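Local coordinates for microbial serine proteinases; subtilisin (Bacillus subtilis, PDB 2GKO), which hydrolyses peptide bonds as a calcium-binding subtilisin, a serine endopeptidase of the subtilase family adapted to the cold, at residues D113-A118 against I135-G140; A260-Q265 against G276-R281. One frame throughout, in Å; residues are numbered along the deposited sequence.

Interaction 1 (D113-A118 against I135-G140); sequences DDIAEA and INMSLG. With CA (calcium ion), chain E; PMS (phenylmethanesulfonic acid), chain G.
With chi1 at -64°, Ile115 sets CG1 beside the backbone N and CG2 opposite that N, while Met137 bends at its last torsion (chi3 -78°), and the two settings bring CG2 within 4.0 Å of Met137 SD. The pair joins helix 112-129 to strand 133-137 of the largely parallel central sheet of the subtilase alpha/beta fold. Both side chains are buried and apolar: a beta-branched isoleucine gives the helix two arms, one for the strand and one for the loop that follows it, and the flexible thioether of methionine can fit its sulfur against the first. The other arm runs on to that loop, where Ile115 CD1 lies 4.4 Å from Leu139 CD2, a looser touch. Val103, from a loop, and Ile148, of helix 146-157, also pack on Ile115. Past Met137 the chain makes an inverse gamma turn centred on Ser138, with a weak bond of 3.0 Å from Leu139 N to Met137 O, and enters the pocket of the bound phenylmethanesulfonic acid: Leu139 CA is 3.9 Å from its O2S. On the side of the helix turned from the strand, Asp114 OD1 binds a calcium ion at 2.4 Å, and a water on that ion donates a hydrogen bond to Asp113 OD1.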
loop_
_atom_site.group_PDB
_atom_site.type_symbol
_atom_site.label_atom_id
_atom_site.label_comp_id
_atom_site.label_asym_id
_atom_site.label_seq_id
_atom_site.Cartn_x
_atom_site.Cartn_y
_atom_site.Cartn_z
ATOM N N ASP A 113 -9.461 -17.534 2.405
ATOM C CA ASP A 113 -9.251 -18.293 1.180
ATOM C C ASP A 113 -9.409 -17.412 -0.064
ATOM O O ASP A 113 -8.724 -17.641 -1.049
ATOM C CB ASP A 113 -10.042 -19.610 1.071
ATOM C CG ASP A 113 -11.470 -19.498 1.493
ATOM O OD1 ASP A 113 -12.087 -18.414 1.375
ATOM O OD2 ASP A 113 -12.081 -20.492 1.968
ATOM N N ASP A 114 -10.301 -16.426 -0.007
ATOM C CA ASP A 114 -10.453 -15.483 -1.113
ATOM C C ASP A 114 -9.220 -14.628 -1.305
ATOM O O ASP A 114 -8.776 -14.422 -2.434
ATOM C CB ASP A 114 -11.635 -14.541 -0.871
ATOM C CG ASP A 114 -12.966 -15.241 -0.885
ATOM O OD1 ASP A 114 -13.045 -16.419 -1.318
ATOM O OD2 ASP A 114 -14.001 -14.653 -0.507
ATOM N N ILE A 115 -8.686 -14.112 -0.199
ATOM C CA ILE A 115 -7.473 -13.306 -0.208
ATOM C C ILE A 115 -6.292 -14.129 -0.732
ATOM O O ILE A 115 -5.497 -13.678 -1.559
ATOM C CB ILE A 115 -7.161 -12.758 1.220
ATOM C CG1 ILE A 115 -8.271 -11.793 1.687
ATOM C CG2 ILE A 115 -5.812 -12.067 1.260
ATOM C CD1 ILE A 115 -8.343 -11.608 3.184
ATOM N N ALA A 116 -6.182 -15.361 -0.232
ATOM C CA ALA A 116 -5.099 -16.240 -0.664
ATOM C C ALA A 116 -5.192 -16.564 -2.163
ATOM O O ALA A 116 -4.188 -16.552 -2.845
ATOM C CB ALA A 116 -5.088 -17.515 0.182
ATOM N N GLU A 117 -6.394 -16.815 -2.663
ATOM C CA GLU A 117 -6.591 -17.106 -4.073
ATOM C C GLU A 117 -6.166 -15.914 -4.924
ATOM O O GLU A 117 -5.523 -16.061 -5.958
ATOM C CB GLU A 117 -8.045 -17.469 -4.337
ATOM C CG GLU A 117 -8.349 -17.870 -5.770
ATOM C CD GLU A 117 -7.757 -19.217 -6.174
ATOM O OE1 GLU A 117 -7.142 -19.915 -5.328
ATOM O OE2 GLU A 117 -7.881 -19.556 -7.370
ATOM N N ALA A 118 -6.508 -14.718 -4.466
ATOM C CA ALA A 118 -6.132 -13.508 -5.197
ATOM C C ALA A 118 -4.638 -13.241 -5.208
ATOM O O ALA A 118 -4.087 -12.820 -6.231
ATOM C CB ALA A 118 -6.873 -12.306 -4.611
ATOM N N ILE A 135 1.632 -6.066 -5.192
ATOM C CA ILE A 135 0.414 -6.253 -4.430
ATOM C C ILE A 135 0.346 -5.231 -3.306
ATOM O O ILE A 135 1.310 -5.044 -2.575
ATOM C CB ILE A 135 0.350 -7.676 -3.779
ATOM C CG1 ILE A 135 0.083 -8.715 -4.865
ATOM C CG2 ILE A 135 -0.736 -7.712 -2.706
ATOM C CD1 ILE A 135 0.156 -10.184 -4.395
ATOM N N ASN A 136 -0.818 -4.624 -3.162
ATOM C CA ASN A 136 -1.156 -3.856 -1.983
ATOM C C ASN A 136 -2.266 -4.551 -1.188
ATOM O O ASN A 136 -3.356 -4.758 -1.714
ATOM C CB ASN A 136 -1.629 -2.447 -2.372
ATOM C CG ASN A 136 -1.878 -1.593 -1.155
ATOM O OD1 ASN A 136 -0.951 -0.938 -0.651
ATOM N ND2 ASN A 136 -3.095 -1.662 -0.610
ATOM N N MET A 137 -1.986 -4.879 0.067
ATOM C CA MET A 137 -2.988 -5.416 0.997
ATOM C C MET A 137 -3.171 -4.459 2.170
ATOM O O MET A 137 -2.435 -4.481 3.150
ATOM C CB MET A 137 -2.635 -6.826 1.480
ATOM C CG MET A 137 -2.905 -7.821 0.406
ATOM S SD MET A 137 -2.724 -9.503 0.947
ATOM C CE MET A 137 -1.038 -9.661 0.928
ATOM N N SER A 138 -4.170 -3.609 2.037
ATOM C CA SER A 138 -4.550 -2.680 3.080
ATOM C C SER A 138 -5.555 -3.364 3.988
ATOM O O SER A 138 -6.738 -3.024 4.038
ATOM C CB SER A 138 -5.091 -1.394 2.462
ATOM O OG SER A 138 -4.037 -0.618 1.952
ATOM N N LEU A 139 -5.059 -4.385 4.683
ATOM C CA LEU A 139 -5.910 -5.220 5.502
ATOM C C LEU A 139 -5.014 -5.904 6.501
ATOM O O LEU A 139 -3.802 -6.000 6.325
ATOM C CB LEU A 139 -6.700 -6.206 4.634
ATOM C CG LEU A 139 -5.929 -7.160 3.731
ATOM C CD1 LEU A 139 -5.493 -8.391 4.503
ATOM C CD2 LEU A 139 -6.754 -7.571 2.504
ATOM N N GLY A 140 -5.607 -6.358 7.591
ATOM C CA GLY A 140 -4.802 -7.001 8.604
ATOM C C GLY A 140 -5.646 -7.685 9.635
ATOM O O GLY A 140 -6.827 -7.410 9.773
HETATM CA CA CA E . -14.780 -18.105 -1.651
HETATM C C PMS G . -8.090 -1.073 7.195
HETATM S S PMS G . -6.429 -0.833 7.209
HETATM C C1 PMS G . -8.888 0.178 6.849
HETATM C C2 PMS G . -9.333 1.040 7.849
HETATM C C3 PMS G . -10.086 2.175 7.529
HETATM C C4 PMS G . -10.425 2.417 6.205
HETATM C C5 PMS G . -10.020 1.545 5.202
HETATM C C6 PMS G . -9.260 0.425 5.532
HETATM O O2S PMS G . -5.832 -2.047 7.721
HETATM O O1S PMS G . -6.209 0.413 7.938
HETATM O O HOH W 1 -14.454 -18.212 0.752
HETATM O O HOH W 2 -14.731 -17.027 -3.686
HETATM O O HOH W 3 -17.098 -19.201 -1.264
#

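Interaction 2 (A260-Q265 against G276-R281); sequences AKIWAQ and GELQTR
Ile262 reaches from helix 260-265 toward Glu277, Leu278 and Arg281. From CB, its CG2 branch meets the aliphatic CG of Glu277 at 3.8 Å, whereas CG1 rises over the centre of the Arg281 guanidinium, 3.6 Å above the plane. At the tip, CD1 touches Leu278 CD2 at 3.7 Å and lies almost as near Arg281 CZ. A branched aliphatic residue suits this place, since its arms can serve a methyl, a methylene and a flat cation at once. The two helices, the C-terminal pair of this subtilase fold, have local axes that approach to 10.9 Å at an angle of 120°; at that spacing the side chains, not the backbones, make the contact. Arg281 is extended from CG to NE, and its NE gives a nearly straight bond (174°) to Glu277 OE2 at 2.9 Å, in the guanidinium plane and on the oxygen's anti lone pair. This salt bridge, one helical turn apart, and a hydrogen bond from NH2 to Lys307 O fix the turn of the guanidinium, one face against the isoleucine. A leucine in place of Arg281 would probably leave the Glu277 carboxylate without its charged mate, Lys307 O without this donor, and Ile262 CG1 without its flat partner. One residue earlier, Thr280 OG1 and N grip Gly276 O from opposite faces.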
loop_
_atom_site.group_PDB
_atom_site.type_symbol
_atom_site.label_atom_id
_atom_site.label_comp_id
_atom_site.label_asym_id
_atom_site.label_seq_id
_atom_site.Cartn_x
_atom_site.Cartn_y
_atom_site.Cartn_z
ATOM N N ALA A 260 6.047 1.246 -7.330
ATOM C CA ALA A 260 5.764 1.184 -8.768
ATOM C C ALA A 260 6.505 2.262 -9.549
ATOM O O ALA A 260 7.025 2.003 -10.632
ATOM C CB ALA A 260 4.281 1.286 -9.016
ATOM N N LYS A 261 6.558 3.458 -8.985
ATOM C CA LYS A 261 7.295 4.578 -9.561
ATOM C C LYS A 261 8.785 4.227 -9.670
ATOM O O LYS A 261 9.439 4.518 -10.701
ATOM C CB LYS A 261 7.090 5.814 -8.674
ATOM C CG LYS A 261 7.594 7.116 -9.246
ATOM C CD LYS A 261 7.163 8.296 -8.387
ATOM C CE LYS A 261 7.905 9.581 -8.780
ATOM N NZ LYS A 261 7.531 10.075 -10.123
ATOM N N ILE A 262 9.331 3.613 -8.619
ATOM C CA ILE A 262 10.714 3.166 -8.625
ATOM C C ILE A 262 10.911 2.069 -9.673
ATOM O O ILE A 262 11.824 2.134 -10.502
ATOM C CB ILE A 262 11.116 2.657 -7.214
ATOM C CG1 ILE A 262 11.177 3.823 -6.234
ATOM C CG2 ILE A 262 12.452 1.922 -7.231
ATOM C CD1 ILE A 262 11.231 3.388 -4.780
ATOM N N TRP A 263 10.026 1.072 -9.666
ATOM C CA TRP A 263 10.177 -0.097 -10.519
ATOM C C TRP A 263 10.149 0.275 -11.997
ATOM O O TRP A 263 10.876 -0.316 -12.791
ATOM C CB TRP A 263 9.095 -1.153 -10.215
ATOM C CG TRP A 263 9.553 -2.572 -10.343
ATOM C CD1 TRP A 263 10.656 -3.046 -11.021
ATOM C CD2 TRP A 263 8.935 -3.721 -9.751
ATOM N NE1 TRP A 263 10.761 -4.401 -10.861
ATOM C CE2 TRP A 263 9.717 -4.844 -10.080
ATOM C CE3 TRP A 263 7.809 -3.908 -8.943
ATOM C CZ2 TRP A 263 9.391 -6.130 -9.651
ATOM C CZ3 TRP A 263 7.494 -5.171 -8.517
ATOM C CH2 TRP A 263 8.269 -6.267 -8.876
ATOM N N ALA A 264 9.316 1.252 -12.351
ATOM C CA ALA A 264 9.104 1.653 -13.739
ATOM C C ALA A 264 10.381 2.226 -14.339
ATOM O O ALA A 264 10.596 2.154 -15.552
ATOM C CB ALA A 264 7.994 2.654 -13.822
ATOM N N GLN A 265 11.243 2.775 -13.490
ATOM C CA GLN A 265 12.532 3.312 -13.941
ATOM C C GLN A 265 13.644 2.251 -14.005
ATOM O O GLN A 265 14.705 2.491 -14.605
ATOM C CB GLN A 265 12.933 4.470 -13.040
ATOM C CG GLN A 265 11.996 5.669 -13.132
ATOM C CD GLN A 265 11.581 5.982 -14.569
ATOM O OE1 GLN A 265 12.441 6.269 -15.408
ATOM N NE2 GLN A 265 10.278 5.900 -14.863
ATOM N N GLY A 276 14.646 -3.424 -1.597
ATOM C CA GLY A 276 15.892 -2.905 -1.074
ATOM C C GLY A 276 16.039 -1.419 -1.304
ATOM O O GLY A 276 16.561 -0.709 -0.444
ATOM N N GLU A 277 15.570 -0.931 -2.453
ATOM C CA GLU A 277 15.568 0.492 -2.726
ATOM C C GLU A 277 14.615 1.238 -1.785
ATOM O O GLU A 277 14.949 2.297 -1.300
ATOM C CB GLU A 277 15.241 0.787 -4.203
ATOM C CG GLU A 277 15.235 2.265 -4.598
ATOM C CD GLU A 277 16.595 2.937 -4.466
ATOM O OE1 GLU A 277 17.617 2.215 -4.412
ATOM O OE2 GLU A 277 16.609 4.185 -4.448
ATOM N N LEU A 278 13.430 0.691 -1.531
ATOM C CA LEU A 278 12.540 1.290 -0.530
ATOM C C LEU A 278 13.213 1.389 0.832
ATOM O O LEU A 278 13.108 2.400 1.503
ATOM C CB LEU A 278 11.254 0.464 -0.389
ATOM C CG LEU A 278 10.244 0.541 -1.537
ATOM C CD1 LEU A 278 9.145 -0.487 -1.284
ATOM C CD2 LEU A 278 9.650 1.939 -1.707
ATOM N N GLN A 279 13.883 0.321 1.231
ATOM C CA GLN A 279 14.571 0.260 2.519
ATOM C C GLN A 279 15.671 1.308 2.596
ATOM O O GLN A 279 15.801 2.010 3.590
ATOM C CB GLN A 279 15.149 -1.125 2.765
ATOM C CG GLN A 279 14.108 -2.168 3.153
ATOM C CD GLN A 279 14.639 -3.583 3.162
ATOM O OE1 GLN A 279 15.858 -3.806 3.086
ATOM N NE2 GLN A 279 13.742 -4.549 3.264
ATOM N N THR A 280 16.459 1.420 1.531
ATOM C CA THR A 280 17.512 2.434 1.463
ATOM C C THR A 280 16.988 3.843 1.566
ATOM O O THR A 280 17.492 4.654 2.329
ATOM C CB THR A 280 18.279 2.271 0.133
ATOM O OG1 THR A 280 18.946 1.010 0.152
ATOM C CG2 THR A 280 19.379 3.308 -0.015
ATOM N N ARG A 281 15.984 4.136 0.749
ATOM C CA ARG A 281 15.335 5.436 0.751
ATOM C C ARG A 281 14.733 5.789 2.115
ATOM O O ARG A 281 14.835 6.928 2.560
ATOM C CB ARG A 281 14.245 5.461 -0.309
ATOM C CG ARG A 281 14.781 5.518 -1.723
ATOM C CD ARG A 281 13.742 5.857 -2.702
ATOM N NE ARG A 281 14.205 5.757 -4.094
ATOM C CZ ARG A 281 13.591 6.328 -5.108
ATOM N NH1 ARG A 281 14.073 6.166 -6.336
ATOM N NH2 ARG A 281 12.525 7.091 -4.912
#

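Overall arrangement
Interactions 1 and 2 follow one another along the chain, their centres 22 Å apart and their nearest atoms about 7 Å apart, so they do not touch. Helix 248-265 connects them: its first turns reach the loop after the strand of interaction 1, where Ser249 O accepts a hydrogen bond from Ser138 OG and Pro253 packs on Ser138, and its last turns hold the Ile262 side of interaction 2. Ser249 N is also hydrogen-bonded to the phenylmethanesulfonic acid, whose pocket includes Ser138 and Leu139. Interaction 1 therefore borders the active site directly, whereas interaction 2 contributes none of the pocket's residues and joins the C-terminal end of helix 248-265 to helix 271-283.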